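Local coordinates for protein beta-galactosidase (Trichoderma reesei, PDB 3OG2) that probably hydrolyses terminal non-reducing beta-D-galactose residues from beta-D-galactosides, as a secreted fungal glycoside hydrolase of family 35, at residues S678-L682 against R999-Y1003. Coordinates in Å, arbitrary orientation, origin at the centre of the assembly. Residues are numbered along the deposited sequence.
Sequences SRWPL and RHGAY
Two irregular segments, one (678-682) from the loop between strands 663-666 and 713-720, the other (999-1003) at the C-terminus, meet near the surface and bury 251 Å² in total. Segment 678-682 runs from Arg679 (phi/psi -87/-9) into extended Trp680 (-72/145) and Pro681 (-57/138). Arg999 to Ala1002 form a type II beta turn, Gly1001 supplying the positive phi (80/6) of its third position, with a weak Ala1002 N to Arg999 O hydrogen bond of 3.4 Å; Ala1002 (-70/163) leads into Tyr1003, phi -153°, which ends the chain. CA atoms of Arg679 and Tyr1003 are nearest, 6.2 Å apart.

Apolar contact centres on Tyr1003 (chi1 59°, chi2 78°), whose ring has Trp680 CA and Arg679 C over one face. Its CD1 lies over a face of the Trp680 ring (chi1 -75°, chi2 43°), 3.4 Å from Trp680 CD1; Tyr1003 and Trp680 five-membered ring centroids are 4.5 Å apart, planes oblique at 41°. Pro681 CD is 3.7 Å from Tyr1003 CZ, Arg679 CB 3.6 Å from Tyr1003 CB. Carbon-oxygen van der Waals approaches add Pro681 CD to Tyr1003 OH, 3.3 Å, and Arg679 CD (rotamer m, t, t) to Ala1002 O, 3.4 Å.

A water accepts a weak hydrogen bond from Trp680 NE1 (3.3 Å), itself hydrogen-bonded to Tyr675 OH, and lies within hydrogen-bonding distance of Tyr1003 OXT (3.2 Å).

Segment 678-682 belongs to a second all-beta domain; Pro681 shares a backbone hydrogen bond with Leu823 of edge strand 820-824. Van der Waals contact and one water thus join the segments, while Tyr1003 OH to Thr824 OG1 and a carboxylate salt bridge to Arg849 NH2 hold the tail to sheet and helix 846-850.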
# COMPACT_ATOMS: atom_id res chain seq x y z
N SER A 678 -32.94 -3.93 28.14
CA SER A 678 -33.89 -2.84 27.98
C SER A 678 -33.24 -1.67 27.24
O SER A 678 -34.01 -0.89 26.63
CB SER A 678 -34.43 -2.36 29.35
OG SER A 678 -33.37 -1.83 30.14
N ARG A 679 -31.95 -1.51 27.25
CA ARG A 679 -31.32 -0.38 26.53
C ARG A 679 -31.04 -0.66 25.08
O ARG A 679 -30.67 0.22 24.31
CB ARG A 679 -29.99 -0.02 27.21
CG ARG A 679 -30.21 0.49 28.64
CD ARG A 679 -28.90 0.50 29.38
NE ARG A 679 -28.98 0.98 30.76
CZ ARG A 679 -29.22 0.21 31.81
NH1 ARG A 679 -29.46 -1.09 31.66
NH2 ARG A 679 -29.21 0.77 33.01
N TRP A 680 -31.20 -1.93 24.67
CA TRP A 680 -30.83 -2.29 23.30
C TRP A 680 -31.83 -1.70 22.29
O TRP A 680 -33.04 -1.68 22.52
CB TRP A 680 -30.86 -3.81 23.11
CG TRP A 680 -29.69 -4.54 23.73
CD1 TRP A 680 -29.12 -4.35 24.97
CD2 TRP A 680 -28.96 -5.59 23.09
NE1 TRP A 680 -28.07 -5.24 25.12
CE2 TRP A 680 -27.95 -6.01 23.98
CE3 TRP A 680 -29.07 -6.21 21.84
CZ2 TRP A 680 -27.04 -7.03 23.66
CZ3 TRP A 680 -28.18 -7.21 21.53
CH2 TRP A 680 -27.18 -7.61 22.43
N PRO A 681 -31.33 -1.30 21.14
CA PRO A 681 -32.21 -0.92 20.03
C PRO A 681 -33.16 -2.02 19.63
O PRO A 681 -32.80 -3.22 19.55
CB PRO A 681 -31.22 -0.67 18.86
CG PRO A 681 -29.99 -0.19 19.60
CD PRO A 681 -29.90 -1.15 20.77
N LEU A 682 -34.42 -1.65 19.36
CA LEU A 682 -35.39 -2.60 18.88
C LEU A 682 -35.20 -2.81 17.40
O LEU A 682 -35.01 -1.85 16.62
CB LEU A 682 -36.81 -2.06 19.09
CG LEU A 682 -37.17 -1.73 20.54
CD1 LEU A 682 -38.66 -1.31 20.57
CD2 LEU A 682 -36.85 -2.92 21.44
N ARG A 999 -18.77 5.00 30.02
CA ARG A 999 -19.69 5.53 28.98
C ARG A 999 -21.12 5.61 29.48
O ARG A 999 -21.72 4.62 29.95
CB ARG A 999 -19.69 4.57 27.78
CG ARG A 999 -18.28 4.61 27.11
CD ARG A 999 -18.25 3.62 25.96
NE ARG A 999 -17.05 3.87 25.16
CZ ARG A 999 -16.83 3.30 23.97
NH1 ARG A 999 -17.70 2.42 23.47
NH2 ARG A 999 -15.76 3.61 23.30
N HIS A 1000 -21.71 6.80 29.38
CA HIS A 1000 -23.11 6.97 29.79
C HIS A 1000 -23.97 6.29 28.73
O HIS A 1000 -23.73 6.36 27.49
CB HIS A 1000 -23.42 8.45 29.98
CG HIS A 1000 -22.63 9.11 31.11
ND1 HIS A 1000 -23.18 9.97 32.02
CD2 HIS A 1000 -21.32 9.06 31.44
CE1 HIS A 1000 -22.25 10.42 32.88
NE2 HIS A 1000 -21.09 9.87 32.56
N GLY A 1001 -25.01 5.62 29.18
CA GLY A 1001 -25.93 4.99 28.24
C GLY A 1001 -25.41 3.68 27.70
O GLY A 1001 -26.03 3.14 26.79
N ALA A 1002 -24.29 3.16 28.19
CA ALA A 1002 -23.81 1.91 27.64
C ALA A 1002 -24.71 0.75 28.05
O ALA A 1002 -25.52 0.82 28.99
CB ALA A 1002 -22.40 1.65 28.15
N TYR A 1003 -24.56 -0.34 27.31
CA TYR A 1003 -25.31 -1.57 27.54
C TYR A 1003 -24.45 -2.73 27.02
O TYR A 1003 -23.46 -2.44 26.33
CB TYR A 1003 -26.71 -1.52 26.88
CG TYR A 1003 -26.69 -1.32 25.40
CD1 TYR A 1003 -26.41 -2.32 24.49
CD2 TYR A 1003 -26.99 -0.08 24.89
CE1 TYR A 1003 -26.41 -2.14 23.12
CE2 TYR A 1003 -26.99 0.15 23.52
CZ TYR A 1003 -26.70 -0.89 22.65
OH TYR A 1003 -26.68 -0.66 21.29
OXT TYR A 1003 -24.79 -4.02 27.21
O HOH W 1 -27.82 -4.22 28.21